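Local atomic coordinates of hypothetical protein Atu0636 (Agrobacterium tumefaciens, PDB entry 2OZV), a protein that probably transfers a methyl group from S-adenosylmethionine to an oxygen of its substrate, as a predicted O-methyltransferase. Residues 36-41 against 116-121; 74-79 against 92-97; 190-195 against 245-250. All coordinates share one frame; numbering follows the deposited sequence.

Contact 1 (36-41 against 116-121); sequences RACRIA and FHHVIM
The ring of F116 lies flat over A41: the methyl carbon A41 CB sits 3.5 Å from the centroid of the ring and 3° off its normal, a CH-pi contact almost straight above the centre. The F116 chi1 of -69° places CG beside its backbone N and swings the ring along the backbone of I40 and A41; a methyl is short enough to fit beneath it.

The strand parts of 36-41 and 116-121 run parallel. A41 N bonds to H118 O at 2.9 Å, and I120 N to A41 O at 2.8 Å with an N-H...O angle of 172°. Nearer the start the chain turns a corner at H117, and the pattern changes. R39 O accepts from two successive amides, H117 N at 2.9 Å and H118 N at 3.3 Å. R39 N donates a hydrogen bond to H117 ND1, 2.9 Å away, with the donor close to the imidazole plane. The histidine thus supplies an acceptor that a straight strand would take from the backbone. The same imidazole also puts CE1 over one face of the R39 guanidinium, whose NE is held by H115 O. On the face bearing I40 and H118 the two side chains run side by side, I40 CG1 3.8 Å from H118 CB. D34 OD2 forms a salt bridge with R36 NH2 and a hydrogen bond with H118 NE2, tying the histidine's polar end to the loop before the strand.

Beyond, strand 61-67 continues the sheet past 38-42 and strand 164-170 past 116-121, so the pair lies inside the sheet, consistent with a Rossmann-like methyltransferase fold. Helix 148-159 packs on V119 and F116, while H118 and I120 touch V32.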
ATOM      1  N   ARG B  36     -10.643  15.074  23.675  1.00 56.90           N
ATOM      2  CA  ARG B  36     -10.992  14.662  25.050  1.00 56.92           C
ATOM      3  C   ARG B  36      -9.775  14.588  25.935  1.00 56.20           C
ATOM      4  O   ARG B  36      -8.631  14.562  25.452  1.00 55.56           O
ATOM      5  CB  ARG B  36     -11.603  13.256  25.095  1.00 58.05           C
ATOM      6  CG  ARG B  36     -12.754  12.939  24.150  1.00 57.90           C
ATOM      7  CD  ARG B  36     -12.971  11.402  24.115  1.00 58.69           C
ATOM      8  NE  ARG B  36     -11.869  10.685  23.452  1.00 63.05           N
ATOM      9  CZ  ARG B  36     -11.743   9.356  23.391  1.00 63.60           C
ATOM     10  NH1 ARG B  36     -12.639   8.557  23.970  1.00 62.77           N
ATOM     11  NH2 ARG B  36     -10.712   8.820  22.747  1.00 62.91           N
ATOM     12  N   ALA B  37     -10.012  14.518  27.242  1.00 54.57           N
ATOM     13  CA  ALA B  37      -9.010  13.997  28.126  1.00 53.86           C
ATOM     14  C   ALA B  37      -8.856  12.580  27.607  1.00 53.80           C
ATOM     15  O   ALA B  37      -9.855  11.869  27.363  1.00 54.58           O
ATOM     16  CB  ALA B  37      -9.461  14.014  29.582  1.00 54.57           C
ATOM     17  N   CYS B  38      -7.625  12.211  27.322  1.00 50.58           N
ATOM     18  CA  CYS B  38      -7.378  10.889  26.764  1.00 49.71           C
ATOM     19  C   CYS B  38      -6.023  10.467  27.227  1.00 48.20           C
ATOM     20  O   CYS B  38      -5.206  11.304  27.652  1.00 48.80           O
ATOM     21  CB  CYS B  38      -7.471  10.869  25.234  1.00 49.91           C
ATOM     22  SG  CYS B  38      -6.338  11.994  24.416  1.00 52.19           S
ATOM     23  N   ARG B  39      -5.797   9.161  27.169  1.00 45.69           N
ATOM     24  CA  ARG B  39      -4.571   8.563  27.630  1.00 45.32           C
ATOM     25  C   ARG B  39      -3.883   7.978  26.417  1.00 45.35           C
ATOM     26  O   ARG B  39      -4.502   7.226  25.651  1.00 45.21           O
ATOM     27  CB  ARG B  39      -4.860   7.489  28.675  1.00 45.01           C
ATOM     28  CG  ARG B  39      -5.496   8.069  29.999  1.00 44.38           C
ATOM     29  CD  ARG B  39      -5.648   7.017  31.051  1.00 46.08           C
ATOM     30  NE  ARG B  39      -6.562   5.929  30.672  1.00 46.12           N
ATOM     31  CZ  ARG B  39      -7.809   5.784  31.125  1.00 46.85           C
ATOM     32  NH1 ARG B  39      -8.337   6.670  31.974  1.00 49.73           N
ATOM     33  NH2 ARG B  39      -8.536   4.743  30.743  1.00 45.35           N
ATOM     34  N   ILE B  40      -2.618   8.341  26.242  1.00 45.07           N
ATOM     35  CA  ILE B  40      -1.869   7.947  25.044  1.00 45.27           C
ATOM     36  C   ILE B  40      -0.599   7.224  25.447  1.00 45.05           C
ATOM     37  O   ILE B  40       0.147   7.723  26.288  1.00 45.48           O
ATOM     38  CB  ILE B  40      -1.509   9.191  24.208  1.00 46.39           C
ATOM     39  CG1 ILE B  40      -2.790   9.903  23.732  1.00 50.68           C
ATOM     40  CG2 ILE B  40      -0.613   8.759  22.991  1.00 47.70           C
ATOM     41  CD1 ILE B  40      -2.613  11.347  23.599  1.00 55.08           C
ATOM     42  N   ALA B  41      -0.343   6.056  24.854  1.00 44.18           N
ATOM     43  CA  ALA B  41       0.926   5.348  25.048  1.00 44.85           C
ATOM     44  C   ALA B  41       1.800   5.526  23.815  1.00 45.61           C
ATOM     45  O   ALA B  41       1.315   5.345  22.689  1.00 46.30           O
ATOM     46  CB  ALA B  41       0.692   3.850  25.308  1.00 45.40           C
ATOM     47  N   PHE B 116      -5.540   2.451  27.344  1.00 42.64           N
ATOM     48  CA  PHE B 116      -5.184   3.616  26.530  1.00 43.82           C
ATOM     49  C   PHE B 116      -6.174   3.879  25.413  1.00 44.16           C
ATOM     50  O   PHE B 116      -6.666   2.939  24.779  1.00 44.77           O
ATOM     51  CB  PHE B 116      -3.781   3.420  25.932  1.00 43.17           C
ATOM     52  CG  PHE B 116      -2.670   3.469  26.973  1.00 43.12           C
ATOM     53  CD1 PHE B 116      -2.221   4.705  27.494  1.00 41.32           C
ATOM     54  CD2 PHE B 116      -2.078   2.275  27.428  1.00 44.40           C
ATOM     55  CE1 PHE B 116      -1.195   4.762  28.449  1.00 41.31           C
ATOM     56  CE2 PHE B 116      -1.051   2.310  28.387  1.00 42.66           C
ATOM     57  CZ  PHE B 116      -0.611   3.557  28.911  1.00 44.31           C
ATOM     58  N   HIS B 117      -6.462   5.160  25.173  1.00 43.99           N
ATOM     59  CA  HIS B 117      -7.323   5.572  24.057  1.00 44.22           C
ATOM     60  C   HIS B 117      -6.567   5.576  22.727  1.00 44.03           C
ATOM     61  O   HIS B 117      -7.180   5.469  21.664  1.00 44.56           O
ATOM     62  CB  HIS B 117      -7.871   6.968  24.332  1.00 44.41           C
ATOM     63  CG  HIS B 117      -8.685   7.046  25.602  1.00 44.41           C
ATOM     64  ND1 HIS B 117      -8.179   7.585  26.773  1.00 45.11           N
ATOM     65  CD2 HIS B 117      -9.940   6.624  25.886  1.00 46.50           C
ATOM     66  CE1 HIS B 117      -9.110   7.515  27.718  1.00 44.41           C
ATOM     67  NE2 HIS B 117     -10.184   6.931  27.206  1.00 43.68           N
ATOM     68  N   HIS B 118      -5.247   5.769  22.813  1.00 44.65           N
ATOM     69  CA  HIS B 118      -4.373   5.812  21.639  1.00 45.25           C
ATOM     70  C   HIS B 118      -3.098   5.108  21.981  1.00 44.90           C
ATOM     71  O   HIS B 118      -2.539   5.282  23.081  1.00 44.32           O
ATOM     72  CB  HIS B 118      -4.020   7.269  21.270  1.00 45.41           C
ATOM     73  CG  HIS B 118      -5.199   8.068  20.846  1.00 46.53           C
ATOM     74  ND1 HIS B 118      -5.595   8.163  19.528  1.00 46.52           N
ATOM     75  CD2 HIS B 118      -6.066   8.835  21.559  1.00 46.88           C
ATOM     76  CE1 HIS B 118      -6.681   8.915  19.449  1.00 48.97           C
ATOM     77  NE2 HIS B 118      -6.988   9.333  20.667  1.00 48.55           N
ATOM     78  N   VAL B 119      -2.587   4.337  21.028  1.00 44.82           N
ATOM     79  CA  VAL B 119      -1.214   3.864  21.102  1.00 44.43           C
ATOM     80  C   VAL B 119      -0.509   4.295  19.821  1.00 45.38           C
ATOM     81  O   VAL B 119      -1.029   4.067  18.732  1.00 45.08           O
ATOM     82  CB  VAL B 119      -1.119   2.329  21.249  1.00 45.30           C
ATOM     83  CG1 VAL B 119       0.323   1.888  21.327  1.00 45.04           C
ATOM     84  CG2 VAL B 119      -1.888   1.886  22.543  1.00 43.70           C
ATOM     85  N   ILE B 120       0.621   4.956  19.992  1.00 43.75           N
ATOM     86  CA  ILE B 120       1.428   5.404  18.867  1.00 44.66           C
ATOM     87  C   ILE B 120       2.787   4.736  18.814  1.00 45.29           C
ATOM     88  O   ILE B 120       3.406   4.427  19.852  1.00 44.76           O
ATOM     89  CB  ILE B 120       1.535   6.964  18.823  1.00 45.20           C
ATOM     90  CG1 ILE B 120       2.509   7.522  19.871  1.00 44.39           C
ATOM     91  CG2 ILE B 120       0.126   7.610  19.007  1.00 43.53           C
ATOM     92  CD1 ILE B 120       2.599   9.083  19.855  1.00 44.94           C
HETATM   93  N   MSE B 121       3.311   4.531  17.598  1.00 44.17           N
HETATM   94  CA  MSE B 121       4.581   3.821  17.497  1.00 45.82           C
HETATM   95  C   MSE B 121       5.319   4.158  16.208  1.00 46.05           C
HETATM   96  O   MSE B 121       4.705   4.407  15.162  1.00 45.43           O
HETATM   97  CB  MSE B 121       4.359   2.288  17.575  1.00 45.08           C
HETATM   98  CG  MSE B 121       3.481   1.770  16.434  1.00 44.47           C
HETATM   99 SE   MSE B 121       3.249  -0.208  16.608  1.00 56.46          SE
HETATM  100  CE  MSE B 121       2.285  -0.339  18.252  1.00 50.99           C
TER
HETATM  101  O   HOH W   1      -9.704   6.468  21.114  1.00 30.44           O

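Contact 2 (74-79 against 92-97)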
ATOM      1  N   GLU B  74      16.147   7.313  31.131  0.50 44.71           N
ATOM      2  CA  GLU B  74      16.921   8.412  31.729  0.50 45.24           C
ATOM      3  C   GLU B  74      17.010   9.556  30.720  0.50 45.02           C
ATOM      4  O   GLU B  74      16.597  10.688  31.003  0.50 44.09           O
ATOM      5  CB  GLU B  74      18.315   7.921  32.170  0.50 45.25           C
ATOM      6  CG  GLU B  74      18.232   6.881  33.305  0.50 46.58           C
ATOM      7  CD  GLU B  74      19.560   6.439  33.902  0.50 46.40           C
ATOM      8  OE1 GLU B  74      20.591   6.347  33.197  0.50 47.36           O
ATOM      9  OE2 GLU B  74      19.564   6.151  35.114  0.50 49.77           O
ATOM     10  N   PHE B  75      17.497   9.235  29.522  1.00 44.71           N
ATOM     11  CA  PHE B  75      17.674  10.227  28.464  1.00 44.87           C
ATOM     12  C   PHE B  75      16.360  10.979  28.177  1.00 44.66           C
ATOM     13  O   PHE B  75      16.352  12.207  28.081  1.00 44.90           O
ATOM     14  CB  PHE B  75      18.197   9.584  27.175  1.00 44.62           C
ATOM     15  CG  PHE B  75      18.472  10.574  26.088  1.00 45.65           C
ATOM     16  CD1 PHE B  75      19.689  11.267  26.051  1.00 48.56           C
ATOM     17  CD2 PHE B  75      17.517  10.841  25.118  1.00 49.23           C
ATOM     18  CE1 PHE B  75      19.947  12.205  25.040  1.00 49.31           C
ATOM     19  CE2 PHE B  75      17.770  11.776  24.102  1.00 49.92           C
ATOM     20  CZ  PHE B  75      18.973  12.454  24.067  1.00 48.45           C
ATOM     21  N   ALA B  76      15.263  10.238  28.020  1.00 44.52           N
ATOM     22  CA  ALA B  76      13.952  10.848  27.781  1.00 45.16           C
ATOM     23  C   ALA B  76      13.557  11.790  28.933  1.00 46.64           C
ATOM     24  O   ALA B  76      13.093  12.908  28.695  1.00 47.12           O
ATOM     25  CB  ALA B  76      12.908   9.776  27.561  1.00 45.22           C
ATOM     26  N   ARG B  77      13.778  11.348  30.173  1.00 46.55           N
ATOM     27  CA  ARG B  77      13.462  12.175  31.345  1.00 48.37           C
ATOM     28  C   ARG B  77      14.265  13.472  31.350  1.00 48.88           C
ATOM     29  O   ARG B  77      13.723  14.531  31.661  1.00 49.31           O
ATOM     30  CB  ARG B  77      13.668  11.391  32.640  1.00 47.64           C
ATOM     31  CG  ARG B  77      12.660  10.301  32.825  1.00 49.15           C
ATOM     32  CD  ARG B  77      12.880   9.542  34.136  1.00 52.38           C
ATOM     33  NE  ARG B  77      11.961   8.408  34.182  1.00 51.63           N
ATOM     34  CZ  ARG B  77      12.351   7.142  34.251  1.00 51.70           C
ATOM     35  NH1 ARG B  77      13.643   6.836  34.346  1.00 51.68           N
ATOM     36  NH2 ARG B  77      11.438   6.183  34.273  1.00 50.02           N
ATOM     37  N   ARG B  78      15.550  13.397  30.986  1.00 49.92           N
ATOM     38  CA  ARG B  78      16.383  14.597  30.872  1.00 52.22           C
ATOM     39  C   ARG B  78      15.832  15.560  29.814  1.00 52.63           C
ATOM     40  O   ARG B  78      15.789  16.763  30.063  1.00 52.27           O
ATOM     41  CB  ARG B  78      17.842  14.224  30.557  1.00 51.75           C
ATOM     42  CG  ARG B  78      18.812  14.353  31.701  1.00 58.04           C
ATOM     43  CD  ARG B  78      18.614  13.282  32.750  1.00 63.69           C
ATOM     44  NE  ARG B  78      17.613  13.637  33.763  1.00 67.35           N
ATOM     45  CZ  ARG B  78      16.846  12.741  34.385  1.00 69.16           C
ATOM     46  NH1 ARG B  78      16.966  11.443  34.091  1.00 68.85           N
ATOM     47  NH2 ARG B  78      15.954  13.134  35.287  1.00 68.29           N
ATOM     48  N   SER B  79      15.394  15.024  28.666  1.00 53.79           N
ATOM     49  CA  SER B  79      14.804  15.813  27.574  1.00 55.55           C
ATOM     50  C   SER B  79      13.569  16.553  28.044  1.00 56.84           C
ATOM     51  O   SER B  79      13.366  17.724  27.714  1.00 56.65           O
ATOM     52  CB  SER B  79      14.401  14.918  26.398  1.00 55.88           C
ATOM     53  OG  SER B  79      15.556  14.341  25.841  1.00 59.79           O
ATOM     54  N   ILE B  92       3.609  14.047  30.933  1.00 46.24           N
ATOM     55  CA  ILE B  92       4.339  12.972  30.273  1.00 47.40           C
ATOM     56  C   ILE B  92       5.054  12.133  31.321  1.00 47.50           C
ATOM     57  O   ILE B  92       5.888  12.634  32.083  1.00 47.65           O
ATOM     58  CB  ILE B  92       5.335  13.488  29.213  1.00 47.85           C
ATOM     59  CG1 ILE B  92       4.546  14.264  28.130  1.00 49.54           C
ATOM     60  CG2 ILE B  92       6.075  12.289  28.594  1.00 49.39           C
ATOM     61  CD1 ILE B  92       5.355  14.850  27.031  1.00 53.91           C
ATOM     62  N   GLU B  93       4.713  10.858  31.354  1.00 46.21           N
ATOM     63  CA  GLU B  93       5.339   9.955  32.319  1.00 47.97           C
ATOM     64  C   GLU B  93       6.221   9.012  31.533  1.00 46.41           C
ATOM     65  O   GLU B  93       5.762   8.470  30.549  1.00 46.99           O
ATOM     66  CB  GLU B  93       4.252   9.147  33.006  1.00 48.32           C
ATOM     67  CG  GLU B  93       4.767   8.266  34.129  1.00 52.13           C
ATOM     68  CD  GLU B  93       3.638   7.424  34.757  1.00 50.96           C
ATOM     69  OE1 GLU B  93       2.472   7.481  34.328  1.00 59.00           O
ATOM     70  OE2 GLU B  93       3.965   6.692  35.704  1.00 60.88           O
ATOM     71  N   VAL B  94       7.469   8.811  31.956  1.00 45.72           N
ATOM     72  CA  VAL B  94       8.352   7.896  31.241  1.00 46.30           C
ATOM     73  C   VAL B  94       8.474   6.631  32.078  1.00 46.59           C
ATOM     74  O   VAL B  94       8.850   6.710  33.260  1.00 46.09           O
ATOM     75  CB  VAL B  94       9.765   8.509  31.059  1.00 46.78           C
ATOM     76  CG1 VAL B  94      10.706   7.536  30.332  1.00 48.25           C
ATOM     77  CG2 VAL B  94       9.667   9.852  30.347  1.00 48.52           C
ATOM     78  N   LEU B  95       8.173   5.487  31.466  1.00 45.58           N
ATOM     79  CA  LEU B  95       8.290   4.192  32.135  1.00 46.45           C
ATOM     80  C   LEU B  95       9.245   3.289  31.400  1.00 46.45           C
ATOM     81  O   LEU B  95       9.286   3.280  30.179  1.00 46.52           O
ATOM     82  CB  LEU B  95       6.936   3.492  32.238  1.00 45.76           C
ATOM     83  CG  LEU B  95       5.850   4.204  33.066  1.00 47.58           C
ATOM     84  CD1 LEU B  95       4.522   3.456  32.933  1.00 48.24           C
ATOM     85  CD2 LEU B  95       6.266   4.353  34.528  1.00 49.52           C
ATOM     86  N   GLU B  96      10.015   2.535  32.172  1.00 48.43           N
ATOM     87  CA  GLU B  96      10.858   1.473  31.634  1.00 50.01           C
ATOM     88  C   GLU B  96      10.023   0.212  31.466  1.00 49.98           C
ATOM     89  O   GLU B  96       9.521  -0.322  32.455  1.00 51.35           O
ATOM     90  CB  GLU B  96      11.935   1.157  32.653  1.00 50.68           C
ATOM     91  CG  GLU B  96      13.315   1.492  32.256  1.00 54.18           C
ATOM     92  CD  GLU B  96      14.296   1.026  33.298  1.00 55.91           C
ATOM     93  OE1 GLU B  96      14.827  -0.106  33.169  1.00 58.74           O
ATOM     94  OE2 GLU B  96      14.516   1.798  34.250  1.00 55.56           O
ATOM     95  N   ALA B  97       9.888  -0.281  30.243  1.00 49.26           N
ATOM     96  CA  ALA B  97       9.150  -1.521  30.003  1.00 49.67           C
ATOM     97  C   ALA B  97       9.516  -2.110  28.670  1.00 50.01           C
ATOM     98  O   ALA B  97       9.657  -1.393  27.685  1.00 50.49           O
ATOM     99  CB  ALA B  97       7.636  -1.281  30.056  1.00 48.82           C
TER
HETATM  100  O   HOH W   2       8.960  10.076  34.409  1.00 27.53           O
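R77 leaves its helix and reaches over V94. Chi1 of -69° puts CG beside the backbone N, anti to the carbonyl carbon, and from CG to NE the chain is extended, long enough to span the gap to the strand. CG rests on the branch of the valine, 3.8 Å from V94 CB, with V94 CG2 almost as near. NE comes 3.8 Å from V94 CB and has a weak bond to a water, which in turn accepts from V94 N at 3.1 Å. At the tip, NH2 donates to V94 O over 2.8 Å; the donor stands 51° above the carbonyl plane, off the lone pairs. V94 CG1 lies under one face of the guanidinium.

Arginine suits this place because its aliphatic part packs on the valine while its head serves the backbone polar atoms. E93 and L95 pair with strand 61-67, so V94 N and O face the other way, along the outer edge of the sheet within this chain; one is reached directly and the other through water. E96 carries the opposite charge nearby, without contact between the charged atoms. One residue earlier in the helix, A76 CB meets V94 CG1 at 4.2 Å, the small residue letting helix and strand approach.

The helix runs nearly antiparallel to the strand (167°), as expected in the beta-alpha-beta unit of strand 61-67, helix 70-80 and strand 92-96. V94 also touches A73 and L80 of that helix, I92 reaches helix 49-57 as well, and L95 lies against T64 and Y66 of strand 61-67.

Contact 3 (190-195 against 245-250)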
ATOM      1  N   GLU B 190      -6.346   2.814   7.765  1.00 44.28           N
ATOM      2  CA  GLU B 190      -6.166   3.887   6.799  1.00 44.75           C
ATOM      3  C   GLU B 190      -4.683   4.040   6.571  1.00 44.43           C
ATOM      4  O   GLU B 190      -3.921   4.281   7.537  1.00 45.29           O
ATOM      5  CB  GLU B 190      -6.701   5.213   7.347  1.00 44.54           C
ATOM      6  CG  GLU B 190      -8.205   5.341   7.286  1.00 45.52           C
ATOM      7  CD  GLU B 190      -8.678   6.768   7.573  1.00 45.20           C
ATOM      8  OE1 GLU B 190      -7.835   7.719   7.646  1.00 46.29           O
ATOM      9  OE2 GLU B 190      -9.899   6.919   7.676  1.00 46.61           O
ATOM     10  N   ILE B 191      -4.261   3.920   5.317  1.00 43.87           N
ATOM     11  CA  ILE B 191      -2.836   3.990   4.976  1.00 44.50           C
ATOM     12  C   ILE B 191      -2.603   5.251   4.168  1.00 43.79           C
ATOM     13  O   ILE B 191      -3.241   5.441   3.124  1.00 44.12           O
ATOM     14  CB  ILE B 191      -2.426   2.743   4.134  1.00 44.53           C
ATOM     15  CG1 ILE B 191      -2.738   1.434   4.912  1.00 46.77           C
ATOM     16  CG2 ILE B 191      -0.962   2.852   3.709  1.00 44.94           C
ATOM     17  CD1 ILE B 191      -2.422   0.122   4.096  1.00 46.86           C
ATOM     18  N   THR B 192      -1.694   6.103   4.638  1.00 43.12           N
ATOM     19  CA  THR B 192      -1.392   7.327   3.934  1.00 43.61           C
ATOM     20  C   THR B 192       0.099   7.318   3.550  1.00 43.53           C
ATOM     21  O   THR B 192       0.980   7.382   4.421  1.00 43.75           O
ATOM     22  CB  THR B 192      -1.708   8.561   4.815  1.00 43.86           C
ATOM     23  OG1 THR B 192      -3.070   8.514   5.247  1.00 44.03           O
ATOM     24  CG2 THR B 192      -1.443   9.847   4.012  1.00 44.70           C
ATOM     25  N   LEU B 193       0.379   7.208   2.253  1.00 42.88           N
ATOM     26  CA  LEU B 193       1.771   7.283   1.807  1.00 42.56           C
ATOM     27  C   LEU B 193       2.271   8.718   1.844  1.00 43.22           C
ATOM     28  O   LEU B 193       1.504   9.669   1.589  1.00 42.91           O
ATOM     29  CB  LEU B 193       1.898   6.742   0.379  1.00 43.04           C
ATOM     30  CG  LEU B 193       1.865   5.189   0.224  1.00 44.95           C
ATOM     31  CD1 LEU B 193       3.028   4.488   0.997  1.00 43.25           C
ATOM     32  CD2 LEU B 193       0.567   4.523   0.547  1.00 49.15           C
ATOM     33  N   ILE B 194       3.573   8.852   2.101  0.50 42.69           N
ATOM     34  CA  ILE B 194       4.261  10.138   2.238  0.50 42.66           C
ATOM     35  C   ILE B 194       5.301  10.252   1.128  0.50 42.68           C
ATOM     36  O   ILE B 194       6.260   9.482   1.104  0.50 42.29           O
ATOM     37  CB  ILE B 194       4.971  10.220   3.622  0.50 42.90           C
ATOM     38  CG1 ILE B 194       4.020   9.837   4.759  0.50 43.23           C
ATOM     39  CG2 ILE B 194       5.566  11.595   3.857  0.50 42.87           C
ATOM     40  CD1 ILE B 194       2.807  10.730   4.870  0.50 43.34           C
ATOM     41  N   HIS B 195       5.108  11.189   0.197  1.00 42.16           N
ATOM     42  CA  HIS B 195       6.011  11.333  -0.951  1.00 41.27           C
ATOM     43  C   HIS B 195       6.778  12.652  -0.785  1.00 42.12           C
ATOM     44  O   HIS B 195       6.196  13.626  -0.345  1.00 41.67           O
ATOM     45  CB  HIS B 195       5.231  11.341  -2.274  1.00 41.53           C
ATOM     46  CG  HIS B 195       4.461  10.064  -2.541  1.00 41.69           C
ATOM     47  ND1 HIS B 195       4.855   9.145  -3.480  1.00 43.73           N
ATOM     48  CD2 HIS B 195       3.358   9.541  -1.946  1.00 43.51           C
ATOM     49  CE1 HIS B 195       3.999   8.127  -3.492  1.00 43.06           C
ATOM     50  NE2 HIS B 195       3.078   8.348  -2.576  1.00 42.59           N
ATOM     51  N   ALA B 245      -2.184  21.559  13.494  1.00 56.87           N
ATOM     52  CA  ALA B 245      -3.280  20.742  13.000  1.00 55.06           C
ATOM     53  C   ALA B 245      -3.054  19.263  13.274  1.00 52.62           C
ATOM     54  O   ALA B 245      -1.920  18.802  13.424  1.00 52.73           O
ATOM     55  CB  ALA B 245      -3.483  20.962  11.476  1.00 55.45           C
ATOM     56  N   ALA B 246      -4.159  18.525  13.331  1.00 50.35           N
ATOM     57  CA  ALA B 246      -4.134  17.070  13.305  1.00 47.59           C
ATOM     58  C   ALA B 246      -4.467  16.571  11.899  1.00 46.71           C
ATOM     59  O   ALA B 246      -5.049  17.283  11.091  1.00 47.28           O
ATOM     60  CB  ALA B 246      -5.131  16.517  14.293  1.00 47.36           C
ATOM     61  N   TYR B 247      -4.099  15.331  11.643  1.00 45.51           N
ATOM     62  CA  TYR B 247      -4.511  14.648  10.412  1.00 45.86           C
ATOM     63  C   TYR B 247      -5.499  13.561  10.832  1.00 46.21           C
ATOM     64  O   TYR B 247      -5.091  12.502  11.327  1.00 46.84           O
ATOM     65  CB  TYR B 247      -3.281  14.103   9.714  1.00 45.39           C
ATOM     66  CG  TYR B 247      -3.594  13.211   8.508  1.00 45.69           C
ATOM     67  CD1 TYR B 247      -4.639  13.537   7.639  1.00 46.25           C
ATOM     68  CD2 TYR B 247      -2.887  12.027   8.273  1.00 47.93           C
ATOM     69  CE1 TYR B 247      -4.954  12.720   6.538  1.00 47.08           C
ATOM     70  CE2 TYR B 247      -3.192  11.208   7.169  1.00 46.35           C
ATOM     71  CZ  TYR B 247      -4.211  11.569   6.316  1.00 45.28           C
ATOM     72  OH  TYR B 247      -4.536  10.756   5.259  1.00 46.17           O
ATOM     73  N   ALA B 248      -6.786  13.848  10.632  1.00 46.41           N
ATOM     74  CA  ALA B 248      -7.865  13.020  11.155  1.00 46.98           C
ATOM     75  C   ALA B 248      -8.225  11.870  10.191  1.00 47.27           C
ATOM     76  O   ALA B 248      -8.008  11.969   8.966  1.00 47.46           O
ATOM     77  CB  ALA B 248      -9.092  13.893  11.425  1.00 48.47           C
ATOM     78  N   ARG B 249      -8.767  10.793  10.748  1.00 47.10           N
ATOM     79  CA  ARG B 249      -9.330   9.689   9.949  1.00 46.96           C
ATOM     80  C   ARG B 249     -10.577  10.168   9.186  1.00 47.47           C
ATOM     81  O   ARG B 249     -11.192  11.189   9.545  1.00 46.50           O
ATOM     82  CB  ARG B 249      -9.649   8.484  10.848  1.00 47.43           C
ATOM     83  CG  ARG B 249      -8.421   7.765  11.389  1.00 47.21           C
ATOM     84  CD  ARG B 249      -8.776   6.663  12.392  1.00 47.71           C
ATOM     85  NE  ARG B 249      -9.794   5.718  11.900  1.00 46.21           N
ATOM     86  CZ  ARG B 249      -9.518   4.636  11.172  1.00 46.94           C
ATOM     87  NH1 ARG B 249      -8.250   4.369  10.801  1.00 44.23           N
ATOM     88  NH2 ARG B 249     -10.524   3.836  10.791  1.00 45.93           N
ATOM     89  N   ASN B 250     -10.949   9.436   8.130  1.00 47.71           N
ATOM     90  CA  ASN B 250     -12.231   9.679   7.452  1.00 50.54           C
ATOM     91  C   ASN B 250     -13.404   9.599   8.425  1.00 53.45           C
ATOM     92  O   ASN B 250     -13.409   8.767   9.327  1.00 53.33           O
ATOM     93  CB  ASN B 250     -12.441   8.661   6.322  1.00 49.02           C
ATOM     94  CG  ASN B 250     -11.642   9.007   5.069  1.00 50.48           C
ATOM     95  OD1 ASN B 250     -11.288  10.168   4.862  1.00 49.11           O
ATOM     96  ND2 ASN B 250     -11.346   7.995   4.232  1.00 48.65           N
TER
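T192 OG1 and Y247 OH are 2.7 Å apart, a hydrogen bond in which either hydroxyl could be the donor. OG1 meets the phenol at its edge, near the ring plane, and T192 and Y247 approach from opposite directions. With chi1 at -56°, OG1 stands beside the threonine's own backbone N, while its other branch, CG2, also packs near the phenol, 3.5 Å from Y247 OH. A threonine fits here because one branch answers the hydroxyl and the other packs; both residues are buried, so each hydroxyl supplies the partner that solvent would otherwise provide.

Two residues back along the strand, on the same side, E190 extends its carboxylate to the passing chain. OE2 takes the amide of N250 at 2.8 Å through its syn lone pair, with N250 CB close by at 3.4 Å from E190 OE2. OE1 is occupied by a salt bridge to R220, which also donates to A248 O.

Strand 204-211 is inserted, antiparallel to both, between 164-170 and 186-195, as strand 7 is in the class I methyltransferase fold. The segment 245-250, without regular structure, follows helix 235-241 and crosses the face that carries E190 and T192, whereas I191 points to the other face.

R249 spreads its guanidinium over the glutamate. The two planes are 24° apart and stacked, and R249 NH1 lies 3.6 Å from E190 CG. No N-H points at the carboxylate, so the stack probably rests on packing and on the attraction of opposite charges rather than on a salt bridge; R249 NH1 bonds to T208 OG1 and NH2 to G188 O. N250 ND2, for its part, donates to D201 of the second subunit.

All three contacts reach one mixed sheet of strand order 3-2-1-4-5-7-6-8. Contact 1 pairs two adjacent inner strands, 38-42 and 116-121. Contact 2 packs helix 70-80 on the strand at one margin, 92-96, and its segments fall within the chain between those of contact 1. Contact 3 comes later, near the other margin. Centres of contacts 1 and 2 are about 17 Å apart, as are those of 1 and 3, whereas 2 and 3 lie about 28 Å apart on opposite sides of the chain's centre. The first two belong to the Rossmann-like half that probably binds the methyl donor; the third fastens the C-terminal segment to strand 186-195, beside the reversed strand, close to the second subunit.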